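Local coordinates for chitin-binding domain 3 protein (Micromonospora aurantiaca ATCC 27029, PDB 5OPF) that probably acts as a copper-dependent lytic polysaccharide monooxygenase, cleaving polysaccharide chains such as chitin or cellulose by oxidation, at residues Phe102-Ser107 / Thr174-Ser179; Gln120-Asn123 / Pro128-Trp131; Ser146-Glu151 / Val155-Pro160. All coordinates share one frame; numbering follows the deposited sequence.

Contact 1 of 3, residues Phe102-Ser107 / Thr174-Ser179; sequences FFDQAS and TIWQAS
Both faces of the Trp176 indole are met near the rim: Phe102 leans its ring edge onto one, CE1 standing 3.2 Å above the plane, while CB of Ala178 sits over the opposite one. This is the interior of the immunoglobulin-like beta-sandwich of lytic polysaccharide monooxygenases, where strands 97-104 and 169-178 come from the two different sheets. Their local axes approach to 10.5 Å at 32°, the spacing of facing layers and not of hydrogen-bonded neighbours.

The aromatic pair is an offset edge-to-face stack, with planes at 61° and centroids 4.8 Å apart. Phe102 supplies CE1 and CZ, both of which bear on CE3 of Trp176, the CE1-CE3 approach being 3.2 Å. At the in-plane edge of the phenyl ring lies the methyl CG2 of Thr174, at 4.2 Å from CD2 of Phe102. With chi1 of Trp176 at 173°, its CG is trans to the backbone N, and the ring extends across the gap between the sheets until its far end reaches Asp104. There CG of Asp104 lies 3.4 Å from CH2 of Trp176, the carboxylate being steeply inclined to the indole plane.

The indole NE1 donates to Gly109 O, fixing the ring's rotation, and Trp176 also stacks with the copper ligand Tyr185. Asp104 itself has its side chain about 5 Å from the copper ion, so this packing borders the active site as a second shell, and OD2 of Asp104 accepts from the backbone N of His108, another copper ligand. The other carboxylate oxygen of Asp104, OD1, closes an Asx turn: Ala106 N donates to Asp104 OD1 over 2.8 Å, approaching from above the carboxylate plane.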
loop_
_atom_site.group_PDB
_atom_site.type_symbol
_atom_site.label_atom_id
_atom_site.label_comp_id
_atom_site.label_asym_id
_atom_site.label_seq_id
_atom_site.Cartn_x
_atom_site.Cartn_y
_atom_site.Cartn_z
ATOM N N PHE A 102 -1.292 -10.052 2.014
ATOM C CA PHE A 102 -1.844 -9.137 2.996
ATOM C C PHE A 102 -1.688 -9.741 4.385
ATOM O O PHE A 102 -2.065 -10.893 4.598
ATOM C CB PHE A 102 -3.319 -8.831 2.721
ATOM C CG PHE A 102 -3.696 -7.501 3.246
ATOM C CD1 PHE A 102 -3.900 -7.301 4.601
ATOM C CD2 PHE A 102 -3.741 -6.414 2.398
ATOM C CE1 PHE A 102 -4.154 -6.026 5.083
ATOM C CE2 PHE A 102 -3.999 -5.155 2.865
ATOM C CZ PHE A 102 -4.199 -4.953 4.204
ATOM N N PHE A 103 -1.150 -8.967 5.331
ATOM C CA PHE A 103 -0.961 -9.402 6.714
ATOM C C PHE A 103 -1.828 -8.551 7.633
ATOM O O PHE A 103 -1.747 -7.316 7.589
ATOM C CB PHE A 103 0.518 -9.264 7.097
ATOM C CG PHE A 103 0.826 -9.542 8.546
ATOM C CD1 PHE A 103 0.440 -10.719 9.161
ATOM C CD2 PHE A 103 1.508 -8.595 9.301
ATOM C CE1 PHE A 103 0.745 -10.953 10.505
ATOM C CE2 PHE A 103 1.810 -8.827 10.633
ATOM C CZ PHE A 103 1.417 -9.998 11.233
ATOM N N ASP A 104 -2.654 -9.215 8.448
ATOM C CA ASP A 104 -3.560 -8.573 9.405
ATOM C C ASP A 104 -3.198 -9.065 10.801
ATOM O O ASP A 104 -3.372 -10.245 11.115
ATOM C CB ASP A 104 -5.016 -8.905 9.069
ATOM C CG ASP A 104 -6.020 -8.364 10.081
ATOM O OD1 ASP A 104 -5.643 -7.548 10.939
ATOM O OD2 ASP A 104 -7.197 -8.774 9.975
ATOM N N GLN A 105 -2.687 -8.160 11.638
ATOM C CA GLN A 105 -2.366 -8.509 13.020
ATOM C C GLN A 105 -3.599 -8.786 13.872
ATOM O O GLN A 105 -3.483 -9.442 14.914
ATOM C CB GLN A 105 -1.606 -7.359 13.671
ATOM C CG GLN A 105 -0.265 -7.100 13.039
ATOM C CD GLN A 105 0.333 -5.793 13.516
ATOM O OE1 GLN A 105 -0.396 -4.861 13.850
ATOM N NE2 GLN A 105 1.650 -5.722 13.580
ATOM N N ALA A 106 -4.759 -8.267 13.475
ATOM C CA ALA A 106 -5.926 -8.185 14.339
ATOM C C ALA A 106 -7.041 -9.162 13.995
ATOM O O ALA A 106 -8.034 -9.210 14.733
ATOM C CB ALA A 106 -6.489 -6.762 14.305
ATOM N N SER A 107 -6.927 -9.925 12.908
ATOM C CA SER A 107 -7.940 -10.910 12.526
ATOM C C SER A 107 -9.325 -10.282 12.342
ATOM O O SER A 107 -10.335 -10.792 12.835
ATOM C CB SER A 107 -7.973 -12.076 13.517
ATOM O OG SER A 107 -6.710 -12.735 13.531
ATOM N N THR A 174 -3.789 -1.344 -3.206
ATOM C CA THR A 174 -4.611 -2.363 -2.571
ATOM C C THR A 174 -5.537 -1.683 -1.567
ATOM O O THR A 174 -5.083 -0.908 -0.705
ATOM C CB THR A 174 -3.729 -3.429 -1.892
ATOM O OG1 THR A 174 -2.884 -4.062 -2.866
ATOM C CG2 THR A 174 -4.577 -4.502 -1.234
ATOM N N ILE A 175 -6.827 -1.995 -1.662
ATOM C CA ILE A 175 -7.856 -1.478 -0.760
ATOM C C ILE A 175 -8.413 -2.654 0.032
ATOM O O ILE A 175 -8.944 -3.607 -0.551
ATOM C CB ILE A 175 -8.995 -0.774 -1.521
ATOM C CG1 ILE A 175 -8.444 0.357 -2.389
ATOM C CG2 ILE A 175 -10.065 -0.261 -0.516
ATOM C CD1 ILE A 175 -9.500 1.098 -3.195
ATOM N N TRP A 176 -8.292 -2.592 1.354
ATOM C CA TRP A 176 -8.864 -3.583 2.260
ATOM C C TRP A 176 -10.045 -2.960 2.992
ATOM O O TRP A 176 -9.870 -1.996 3.745
ATOM C CB TRP A 176 -7.820 -4.002 3.286
ATOM C CG TRP A 176 -8.273 -4.917 4.413
ATOM C CD1 TRP A 176 -9.277 -5.856 4.407
ATOM C CD2 TRP A 176 -7.658 -4.999 5.701
ATOM N NE1 TRP A 176 -9.310 -6.513 5.627
ATOM C CE2 TRP A 176 -8.327 -5.998 6.431
ATOM C CE3 TRP A 176 -6.616 -4.305 6.312
ATOM C CZ2 TRP A 176 -7.957 -6.340 7.728
ATOM C CZ3 TRP A 176 -6.263 -4.635 7.599
ATOM C CH2 TRP A 176 -6.924 -5.650 8.289
ATOM N N GLN A 177 -11.245 -3.506 2.791
ATOM C CA GLN A 177 -12.410 -3.146 3.592
ATOM C C GLN A 177 -12.509 -4.199 4.690
ATOM O O GLN A 177 -12.819 -5.360 4.413
ATOM C CB GLN A 177 -13.669 -3.124 2.726
ATOM C CG GLN A 177 -14.939 -2.757 3.488
ATOM C CD GLN A 177 -14.986 -1.303 3.910
ATOM O OE1 GLN A 177 -14.479 -0.434 3.223
ATOM N NE2 GLN A 177 -15.632 -1.031 5.029
ATOM N N ALA A 178 -12.211 -3.814 5.923
ATOM C CA ALA A 178 -12.227 -4.747 7.041
ATOM C C ALA A 178 -13.669 -5.040 7.456
ATOM O O ALA A 178 -14.589 -4.270 7.161
ATOM C CB ALA A 178 -11.436 -4.169 8.206
ATOM N N SER A 179 -13.872 -6.174 8.134
ATOM C CA SER A 179 -15.231 -6.654 8.413
ATOM C C SER A 179 -15.780 -6.297 9.794
ATOM O O SER A 179 -16.983 -6.488 10.028
ATOM C CB SER A 179 -15.322 -8.176 8.228
ATOM O OG SER A 179 -15.076 -8.528 6.879
#

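Contact 2 of 3, residues Gln120-Asn123 / Pro128-Trp131; sequences QGYN and PLRW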
loop_
_atom_site.group_PDB
_atom_site.type_symbol
_atom_site.label_atom_id
_atom_site.label_comp_id
_atom_site.label_asym_id
_atom_site.label_seq_id
_atom_site.Cartn_x
_atom_site.Cartn_y
_atom_site.Cartn_z
ATOM N N GLN A 120 0.244 0.825 -18.231
ATOM C CA GLN A 120 1.462 1.152 -18.959
ATOM C C GLN A 120 1.359 2.567 -19.511
ATOM O O GLN A 120 0.341 2.953 -20.096
ATOM C CB GLN A 120 1.716 0.145 -20.078
ATOM C CG GLN A 120 3.133 0.212 -20.646
ATOM C CD GLN A 120 4.196 -0.292 -19.684
ATOM O OE1 GLN A 120 3.894 -0.971 -18.705
ATOM N NE2 GLN A 120 5.453 0.046 -19.963
ATOM N N GLY A 121 2.421 3.343 -19.312
ATOM C CA GLY A 121 2.449 4.753 -19.631
ATOM C C GLY A 121 2.474 5.651 -18.408
ATOM O O GLY A 121 2.958 6.786 -18.500
ATOM N N TYR A 122 1.949 5.181 -17.274
ATOM C CA TYR A 122 2.037 5.947 -16.035
ATOM C C TYR A 122 3.494 6.030 -15.603
ATOM O O TYR A 122 4.198 5.015 -15.591
ATOM C CB TYR A 122 1.205 5.284 -14.923
ATOM C CG TYR A 122 1.418 5.946 -13.576
ATOM C CD1 TYR A 122 0.967 7.237 -13.351
ATOM C CD2 TYR A 122 2.092 5.301 -12.549
ATOM C CE1 TYR A 122 1.193 7.877 -12.134
ATOM C CE2 TYR A 122 2.323 5.929 -11.338
ATOM C CZ TYR A 122 1.873 7.215 -11.134
ATOM O OH TYR A 122 2.126 7.828 -9.930
ATOM N N ASN A 123 3.941 7.229 -15.226
ATOM C CA ASN A 123 5.307 7.463 -14.757
ATOM C C ASN A 123 5.305 7.850 -13.275
ATOM O O ASN A 123 5.088 9.018 -12.928
ATOM C CB ASN A 123 5.988 8.537 -15.592
ATOM C CG ASN A 123 7.467 8.652 -15.278
ATOM O OD1 ASN A 123 7.939 8.131 -14.271
ATOM N ND2 ASN A 123 8.205 9.332 -16.142
ATOM N N PRO A 128 1.644 12.424 -10.158
ATOM C CA PRO A 128 0.863 11.976 -9.002
ATOM C C PRO A 128 -0.030 10.812 -9.397
ATOM O O PRO A 128 -0.506 10.732 -10.533
ATOM C CB PRO A 128 0.037 13.212 -8.636
ATOM C CG PRO A 128 -0.072 13.962 -9.896
ATOM C CD PRO A 128 1.218 13.753 -10.623
ATOM N N LEU A 129 -0.239 9.897 -8.458
ATOM C CA LEU A 129 -1.087 8.743 -8.727
ATOM C C LEU A 129 -2.546 9.175 -8.737
ATOM O O LEU A 129 -3.022 9.814 -7.794
ATOM C CB LEU A 129 -0.862 7.670 -7.666
ATOM C CG LEU A 129 -1.600 6.345 -7.883
ATOM C CD1 LEU A 129 -1.136 5.649 -9.143
ATOM C CD2 LEU A 129 -1.425 5.457 -6.675
ATOM N N ARG A 130 -3.249 8.834 -9.817
ATOM C CA ARG A 130 -4.658 9.153 -10.004
ATOM C C ARG A 130 -5.479 7.872 -10.101
ATOM O O ARG A 130 -4.989 6.833 -10.552
ATOM C CB ARG A 130 -4.867 9.900 -11.321
ATOM C CG ARG A 130 -4.030 11.124 -11.473
ATOM C CD ARG A 130 -4.248 11.771 -12.829
ATOM N NE ARG A 130 -3.569 13.051 -12.878
ATOM C CZ ARG A 130 -3.975 14.140 -12.232
ATOM N NH1 ARG A 130 -5.083 14.124 -11.491
ATOM N NH2 ARG A 130 -3.270 15.251 -12.337
ATOM N N TRP A 131 -6.749 7.954 -9.711
ATOM C CA TRP A 131 -7.635 6.811 -9.889
ATOM C C TRP A 131 -7.669 6.349 -11.344
ATOM O O TRP A 131 -7.702 5.141 -11.619
ATOM C CB TRP A 131 -9.037 7.143 -9.385
ATOM C CG TRP A 131 -9.156 7.141 -7.888
ATOM C CD1 TRP A 131 -9.072 8.218 -7.055
ATOM C CD2 TRP A 131 -9.399 6.004 -7.046
ATOM N NE1 TRP A 131 -9.235 7.824 -5.752
ATOM C CE2 TRP A 131 -9.439 6.472 -5.720
ATOM C CE3 TRP A 131 -9.566 4.640 -7.279
ATOM C CZ2 TRP A 131 -9.665 5.631 -4.632
ATOM C CZ3 TRP A 131 -9.783 3.803 -6.192
ATOM C CH2 TRP A 131 -9.840 4.308 -4.892
#
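Tyr122 and Leu129 both place CG trans to the backbone N, with chi1 at 172° and -175°, and these torsions bring the phenol against the leucine. The tyrosine side chain points across to the other segment and ends beside the backbone of Leu129. The leucine leaves its backbone neither toward nor away from Tyr122, but chi2 of 64° brings CD1 over the face of the ring. The two side chains cross at nearly a right angle, CD1 of Leu129 lying 3.9 Å from CZ of Tyr122.

A second element approaches from another direction. The carbonyl oxygen of Pro128 lies at the ring's edge, near its plane, 3.7 Å from CE1 of Tyr122. The leucine methyl thus covers a face and the peptide oxygen meets the rim. The tyrosine hydroxyl, OH, comes within 3.5 Å of Leu129 N, but the angle is poor for hydrogen bonding; it makes a weak hydrogen bond to Ser127 O.

Both segments belong to the loop that joins strands 110-118 and 134-140, an antiparallel pair in the mixed sheet of the beta-sandwich. Here the loop doubles back on itself, the nearest CA pair being Tyr122 and Leu129, 8.4 Å apart, and the contact consists of side-chain packing without a beta ladder.

Tyr122 and Leu129 also share a neighbour on strand 169-178, since each touches Val171. Leu129 continues inward onto Leu69 and Cys70, the latter joined by a disulfide to Cys188, while its backbone hydrogen-bonds with Gly67.

Contact 3 of 3, residues Ser146-Glu151 / Val155-Pro160; sequences SQWTRE and VSIQIP
From CB to the six-membered ring, Trp148 packs on Val155, Ser156 and Ile157. Its CB lies 3.7 Å from CB of Val155 and 3.5 Å from the carbonyl oxygen of Ser156. Chi1 of -66° sets CG trans to the carbonyl carbon, and the indole passes across the strand: CE3 meets CG2 of Val155 and the carbonyl carbon of Ser156, while CG2 of Ile157 sits over the face of the six-membered ring, nearest CZ3. That last contact is a CH-pi interaction, with the methyl carbon 3.8 Å from the ring centroid and only 7° off the normal. At the polar end NE1 donates to Thr143 O. Replacing the indole by an alanine is likely to leave Ile157 CG2 without its aromatic cover, open a gap beside Val155 and deprive Thr143 O of its donor.

Beyond the tryptophan the chain pairs as a beta hairpin. Thr149 and Ser156 form an antiparallel hydrogen-bonded pair, Thr149 N to Ser156 O at 2.7 Å and Ser156 N to Thr149 O at 2.8 Å. Ser156 OG, on the other face from Val155, donates over 2.6 Å to OE2 of Glu151, using the carboxylate's anti lone pair.

Strand 149-151 is one of the two edge strands of its four-stranded antiparallel sheet, with 154-162 between it and 97-104, while the Trp148 ring reaches inward to Asp104 and to Ala110 and Ile113 of strand 110-118.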
loop_
_atom_site.group_PDB
_atom_site.type_symbol
_atom_site.label_atom_id
_atom_site.label_comp_id
_atom_site.label_asym_id
_atom_site.label_seq_id
_atom_site.Cartn_x
_atom_site.Cartn_y
_atom_site.Cartn_z
ATOM N N SER A 146 -11.337 -16.516 9.957
ATOM C CA SER A 146 -11.168 -17.949 10.147
ATOM C C SER A 146 -10.580 -18.613 8.918
ATOM O O SER A 146 -10.044 -19.723 9.031
ATOM C CB SER A 146 -12.515 -18.594 10.469
ATOM O OG SER A 146 -13.422 -18.376 9.407
ATOM N N GLN A 147 -10.656 -17.957 7.753
ATOM C CA GLN A 147 -10.202 -18.507 6.484
ATOM C C GLN A 147 -8.847 -17.969 6.039
ATOM O O GLN A 147 -8.313 -18.427 5.026
ATOM C CB GLN A 147 -11.234 -18.204 5.397
ATOM C CG GLN A 147 -12.658 -18.579 5.816
ATOM C CD GLN A 147 -12.772 -20.012 6.328
ATOM O OE1 GLN A 147 -13.161 -20.260 7.477
ATOM N NE2 GLN A 147 -12.415 -20.968 5.479
ATOM N N TRP A 148 -8.283 -17.014 6.763
ATOM C CA TRP A 148 -6.941 -16.546 6.490
ATOM C C TRP A 148 -5.927 -17.527 7.083
ATOM O O TRP A 148 -6.212 -18.292 8.022
ATOM C CB TRP A 148 -6.738 -15.166 7.109
ATOM C CG TRP A 148 -7.546 -14.031 6.530
ATOM C CD1 TRP A 148 -8.879 -14.013 6.237
ATOM C CD2 TRP A 148 -7.057 -12.721 6.242
ATOM N NE1 TRP A 148 -9.245 -12.770 5.768
ATOM C CE2 TRP A 148 -8.142 -11.956 5.770
ATOM C CE3 TRP A 148 -5.796 -12.114 6.349
ATOM C CZ2 TRP A 148 -8.005 -10.619 5.396
ATOM C CZ3 TRP A 148 -5.656 -10.797 5.979
ATOM C CH2 TRP A 148 -6.752 -10.059 5.510
ATOM N N THR A 149 -4.717 -17.466 6.553
ATOM C CA THR A 149 -3.651 -18.374 6.941
ATOM C C THR A 149 -3.039 -17.924 8.264
ATOM O O THR A 149 -2.741 -16.741 8.460
ATOM C CB THR A 149 -2.608 -18.375 5.824
ATOM O OG1 THR A 149 -3.258 -18.785 4.611
ATOM C CG2 THR A 149 -1.436 -19.302 6.138
ATOM N N ARG A 150 -2.845 -18.868 9.174
ATOM C CA ARG A 150 -2.265 -18.549 10.469
ATOM C C ARG A 150 -0.823 -18.083 10.316
ATOM O O ARG A 150 -0.025 -18.687 9.589
ATOM C CB ARG A 150 -2.323 -19.787 11.367
ATOM C CG ARG A 150 -1.614 -19.651 12.701
ATOM C CD ARG A 150 -1.719 -20.941 13.499
ATOM N NE ARG A 150 -0.596 -21.136 14.414
ATOM C CZ ARG A 150 -0.408 -22.235 15.139
ATOM N NH1 ARG A 150 -1.267 -23.243 15.055
ATOM N NH2 ARG A 150 0.641 -22.334 15.948
ATOM N N GLU A 151 -0.480 -17.011 11.029
ATOM C CA GLU A 151 0.888 -16.521 11.116
ATOM C C GLU A 151 1.255 -16.348 12.580
ATOM O O GLU A 151 0.415 -16.490 13.470
ATOM C CB GLU A 151 1.046 -15.168 10.407
ATOM C CG GLU A 151 0.702 -15.169 8.924
ATOM C CD GLU A 151 1.806 -15.743 8.048
ATOM O OE1 GLU A 151 2.859 -16.161 8.588
ATOM O OE2 GLU A 151 1.630 -15.781 6.809
ATOM N N VAL A 155 -2.664 -13.071 10.931
ATOM C CA VAL A 155 -3.084 -13.954 9.855
ATOM C C VAL A 155 -2.741 -13.278 8.536
ATOM O O VAL A 155 -2.542 -12.064 8.465
ATOM C CB VAL A 155 -4.598 -14.284 9.936
ATOM C CG1 VAL A 155 -4.906 -15.103 11.186
ATOM C CG2 VAL A 155 -5.449 -13.015 9.910
ATOM N N SER A 156 -2.689 -14.069 7.474
ATOM C CA SER A 156 -2.362 -13.523 6.164
ATOM C C SER A 156 -3.199 -14.177 5.079
ATOM O O SER A 156 -3.816 -15.222 5.270
ATOM C CB SER A 156 -0.884 -13.687 5.827
ATOM O OG SER A 156 -0.545 -15.057 5.672
ATOM N N ILE A 157 -3.207 -13.551 3.910
ATOM C CA ILE A 157 -3.851 -14.141 2.749
ATOM C C ILE A 157 -3.160 -13.636 1.494
ATOM O O ILE A 157 -2.635 -12.517 1.463
ATOM C CB ILE A 157 -5.370 -13.855 2.753
ATOM C CG1 ILE A 157 -6.071 -14.788 1.763
ATOM C CG2 ILE A 157 -5.661 -12.377 2.477
ATOM C CD1 ILE A 157 -7.565 -14.885 2.002
ATOM N N GLN A 158 -3.159 -14.465 0.452
ATOM C CA GLN A 158 -2.585 -14.102 -0.837
ATOM C C GLN A 158 -3.707 -13.825 -1.831
ATOM O O GLN A 158 -4.614 -14.646 -1.986
ATOM C CB GLN A 158 -1.699 -15.227 -1.377
ATOM C CG GLN A 158 -0.519 -15.613 -0.482
ATOM C CD GLN A 158 0.747 -14.818 -0.745
ATOM O OE1 GLN A 158 0.780 -13.927 -1.589
ATOM N NE2 GLN A 158 1.803 -15.147 -0.016
ATOM N N ILE A 159 -3.634 -12.687 -2.515
ATOM C CA ILE A 159 -4.616 -12.291 -3.523
ATOM C C ILE A 159 -3.953 -12.384 -4.893
ATOM O O ILE A 159 -3.021 -11.616 -5.179
ATOM C CB ILE A 159 -5.144 -10.869 -3.290
ATOM C CG1 ILE A 159 -5.759 -10.716 -1.895
ATOM C CG2 ILE A 159 -6.165 -10.514 -4.353
ATOM C CD1 ILE A 159 -4.947 -9.895 -0.944
ATOM N N PRO A 160 -4.406 -13.271 -5.770
ATOM C CA PRO A 160 -3.864 -13.309 -7.135
ATOM C C PRO A 160 -4.191 -12.039 -7.897
ATOM O O PRO A 160 -5.266 -11.459 -7.744
ATOM C CB PRO A 160 -4.565 -14.519 -7.769
ATOM C CG PRO A 160 -5.071 -15.317 -6.618
ATOM C CD PRO A 160 -5.399 -14.330 -5.541
#

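Contacts 1 and 3 adjoin, their centres 10 Å apart, because strands 97-104 and 154-162 are neighbours in the four-stranded sheet: Phe102 N lies 2.9 Å from Ile157 O, and Asp104 N lies 2.9 Å from Val155 O, both probable hydrogen bonds. Contact 1 spans from that sheet to the mixed one beside the copper site. Contact 2 is on the opposite side of the chain's centre, about 25 Å from contact 1 between centres, yet Trp131 CH2 packs 3.6 Å from Ile175 CD1. Along the chain, contacts 2 and 3 follow in series between the two segments of contact 1; strand 169-178, with Trp176 near the copper and Ile175 against Trp131, connects the two ends.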